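Local coordinates for protein dextranase (Pseudarthrobacter oxydans, PDB 6NZS) that hydrolyses internal alpha-1,6-glucosidic linkages of dextran, as an endo-acting enzyme of glycosyl hydrolase family 49, at residues A[64-69]-A[74-79]. Residues are numbered along the deposited sequence; the frame is centred on the assembly and turned at random.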
ATOM      1  N   LYS A  64      -7.848 -20.170  -1.224  1.00 13.37           N
ATOM      2  CA  LYS A  64      -7.626 -21.295  -0.334  1.00 15.64           C
ATOM      3  C   LYS A  64      -8.544 -21.211   0.876  1.00 14.62           C
ATOM      4  O   LYS A  64      -8.963 -20.129   1.300  1.00 16.13           O
ATOM      5  CB  LYS A  64      -6.172 -21.316   0.141  1.00 14.45           C
ATOM      6  CG  LYS A  64      -5.187 -21.606  -0.971  1.00 17.05           C
ATOM      7  CD  LYS A  64      -3.764 -21.617  -0.445  1.00 17.55           C
ATOM      8  CE  LYS A  64      -3.200 -20.211  -0.384  1.00 17.88           C
ATOM      9  NZ  LYS A  64      -1.812 -20.193   0.167  1.00 17.69           N
ATOM     10  N   ASP A  65      -8.876 -22.375   1.422  1.00 16.14           N
ATOM     11  CA  ASP A  65      -9.446 -22.411   2.754  1.00 17.80           C
ATOM     12  C   ASP A  65      -8.374 -22.056   3.778  1.00 18.54           C
ATOM     13  O   ASP A  65      -7.173 -22.087   3.498  1.00 18.04           O
ATOM     14  CB  ASP A  65      -9.969 -23.811   3.075  1.00 20.48           C
ATOM     15  CG  ASP A  65     -11.176 -24.193   2.244  1.00 25.41           C
ATOM     16  OD1 ASP A  65     -11.942 -23.295   1.835  1.00 27.15           O
ATOM     17  OD2 ASP A  65     -11.363 -25.404   2.015  1.00 34.55           O
ATOM     18  N   LYS A  66      -8.826 -21.701   4.979  1.00 17.76           N
ATOM     19  CA  LYS A  66      -7.909 -21.513   6.096  1.00 17.39           C
ATOM     20  C   LYS A  66      -7.320 -22.865   6.479  1.00 20.37           C
ATOM     21  O   LYS A  66      -8.058 -23.792   6.833  1.00 22.63           O
ATOM     22  CB  LYS A  66      -8.661 -20.919   7.282  1.00 17.89           C
ATOM     23  CG  LYS A  66      -9.273 -19.555   6.996  1.00 15.45           C
ATOM     24  CD  LYS A  66     -10.080 -19.079   8.190  1.00 15.19           C
ATOM     25  CE  LYS A  66     -10.599 -17.668   7.987  1.00 15.68           C
ATOM     26  NZ  LYS A  66     -11.385 -17.172   9.141  1.00 16.88           N
ATOM     27  N   ILE A  67      -6.001 -22.990   6.392  1.00 18.72           N
ATOM     28  CA  ILE A  67      -5.314 -24.238   6.706  1.00 22.26           C
ATOM     29  C   ILE A  67      -4.602 -24.055   8.038  1.00 21.86           C
ATOM     30  O   ILE A  67      -3.681 -23.235   8.157  1.00 19.42           O
ATOM     31  CB  ILE A  67      -4.340 -24.656   5.598  1.00 25.52           C
ATOM     32  CG1 ILE A  67      -5.106 -25.021   4.323  1.00 25.62           C
ATOM     33  CG2 ILE A  67      -3.472 -25.821   6.062  1.00 25.81           C
ATOM     34  CD1 ILE A  67      -6.261 -25.962   4.542  1.00 30.35           C
ATOM     35  N   GLY A  68      -5.029 -24.813   9.043  1.00 22.11           N
ATOM     36  CA  GLY A  68      -4.388 -24.785  10.340  1.00 21.53           C
ATOM     37  C   GLY A  68      -4.932 -23.771  11.319  1.00 22.40           C
ATOM     38  O   GLY A  68      -4.325 -23.574  12.379  1.00 25.41           O
ATOM     39  N   TYR A  69      -6.048 -23.118  11.003  1.00 18.75           N
ATOM     40  CA  TYR A  69      -6.633 -22.138  11.905  1.00 17.57           C
ATOM     41  C   TYR A  69      -8.088 -21.902  11.530  1.00 17.06           C
ATOM     42  O   TYR A  69      -8.519 -22.183  10.406  1.00 20.37           O
ATOM     43  CB  TYR A  69      -5.849 -20.817  11.911  1.00 19.70           C
ATOM     44  CG  TYR A  69      -5.892 -20.035  10.610  1.00 17.09           C
ATOM     45  CD1 TYR A  69      -5.045 -20.357   9.564  1.00 17.67           C
ATOM     46  CD2 TYR A  69      -6.764 -18.961  10.451  1.00 15.86           C
ATOM     47  CE1 TYR A  69      -5.068 -19.637   8.376  1.00 15.17           C
ATOM     48  CE2 TYR A  69      -6.798 -18.239   9.262  1.00 15.18           C
ATOM     49  CZ  TYR A  69      -5.944 -18.584   8.238  1.00 15.99           C
ATOM     50  OH  TYR A  69      -5.960 -17.876   7.054  1.00 13.78           O
ATOM     51  N   GLY A  74      -8.884 -11.395   8.557  1.00 12.72           N
ATOM     52  CA  GLY A  74      -9.061 -10.119   7.895  1.00 13.08           C
ATOM     53  C   GLY A  74      -9.530 -10.198   6.459  1.00 12.89           C
ATOM     54  O   GLY A  74      -9.948  -9.171   5.907  1.00 11.90           O
ATOM     55  N   ALA A  75      -9.485 -11.375   5.842  1.00 12.13           N
ATOM     56  CA  ALA A  75      -9.939 -11.553   4.471  1.00 11.43           C
ATOM     57  C   ALA A  75     -11.379 -12.027   4.383  1.00 11.74           C
ATOM     58  O   ALA A  75     -11.837 -12.361   3.287  1.00 12.78           O
ATOM     59  CB  ALA A  75      -9.022 -12.533   3.735  1.00 10.89           C
ATOM     60  N   GLU A  76     -12.110 -12.034   5.501  1.00 12.07           N
ATOM     61  CA  GLU A  76     -13.458 -12.597   5.501  1.00 11.81           C
ATOM     62  C   GLU A  76     -14.387 -11.845   4.556  1.00 11.25           C
ATOM     63  O   GLU A  76     -15.036 -12.458   3.699  1.00 11.88           O
ATOM     64  CB  GLU A  76     -14.021 -12.623   6.920  1.00 13.37           C
ATOM     65  CG  GLU A  76     -13.459 -13.744   7.790  1.00 15.09           C
ATOM     66  CD  GLU A  76     -12.042 -13.482   8.284  1.00 14.64           C
ATOM     67  OE1 GLU A  76     -11.633 -12.301   8.377  1.00 14.09           O
ATOM     68  OE2 GLU A  76     -11.338 -14.464   8.579  1.00 14.83           O
ATOM     69  N   PHE A  77     -14.489 -10.518   4.702  1.00 11.68           N
ATOM     70  CA  PHE A  77     -15.409  -9.778   3.840  1.00 10.13           C
ATOM     71  C   PHE A  77     -14.991  -9.873   2.382  1.00  9.78           C
ATOM     72  O   PHE A  77     -15.818 -10.133   1.503  1.00 11.22           O
ATOM     73  CB  PHE A  77     -15.511  -8.305   4.235  1.00 10.92           C
ATOM     74  CG  PHE A  77     -16.351  -7.499   3.269  1.00 10.67           C
ATOM     75  CD1 PHE A  77     -17.719  -7.711   3.193  1.00 11.16           C
ATOM     76  CD2 PHE A  77     -15.775  -6.560   2.417  1.00 12.25           C
ATOM     77  CE1 PHE A  77     -18.506  -6.997   2.302  1.00 12.10           C
ATOM     78  CE2 PHE A  77     -16.566  -5.837   1.521  1.00 11.56           C
ATOM     79  CZ  PHE A  77     -17.927  -6.057   1.464  1.00 12.13           C
ATOM     80  N   SER A  78     -13.705  -9.654   2.101  1.00 10.57           N
ATOM     81  CA  SER A  78     -13.267  -9.673   0.709  1.00 10.40           C
ATOM     82  C   SER A  78     -13.535 -11.028   0.060  1.00  9.80           C
ATOM     83  O   SER A  78     -13.995 -11.099  -1.085  1.00 10.03           O
ATOM     84  CB  SER A  78     -11.794  -9.299   0.615  1.00 11.77           C
ATOM     85  OG  SER A  78     -10.977 -10.249   1.264  1.00 18.92           O
ATOM     86  N   SER A  79     -13.286 -12.116   0.787  1.00 10.21           N
ATOM     87  CA  SER A  79     -13.565 -13.452   0.268  1.00 10.43           C
ATOM     88  C   SER A  79     -15.060 -13.662   0.050  1.00 11.70           C
ATOM     89  O   SER A  79     -15.484 -14.127  -1.017  1.00 13.39           O
ATOM     90  CB  SER A  79     -13.003 -14.489   1.240  1.00 13.00           C
ATOM     91  OG  SER A  79     -13.273 -15.806   0.797  1.00 16.86           O
TER
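Lys66 and Glu76 meet in a salt bridge at the protein surface, with Lys66 NZ donating to Glu76 OE2 at 2.8 Å. The two side chains cross at about a right angle, and the lysine nitrogen takes the anti lone pair of OE2, on the side away from OE1. Beyond CG the lysine runs fully extended, which carries its ammonium toward the carboxylate, although Lys66 CA and Ala75 CA stay 10.3 Å apart. Glu76 instead bends at chi2 (76°), turning its carboxylate back so that OE1 accepts from Gly74 N at 2.9 Å through its syn lone pair. Asp73 N also donates to OE2, and Lys66 NZ has a second acceptor in Lys71 O, so both charged groups hold backbone atoms of the loop that joins them. Replacing Glu76 by alanine is likely to leave the Lys66 ammonium with Lys71 O but no countercharge, and the amides of Asp73 and Gly74 without their carboxylate acceptor. Behind the bridge, Lys66 CB lies 3.7 Å above one face of the Tyr69 ring, toward its rim. The bridge thus ties the middle of the loop after strand 51-58 to the first turn of helix 76-81, whose Phe77 packs on strand 154-159 within the Ig-like domain.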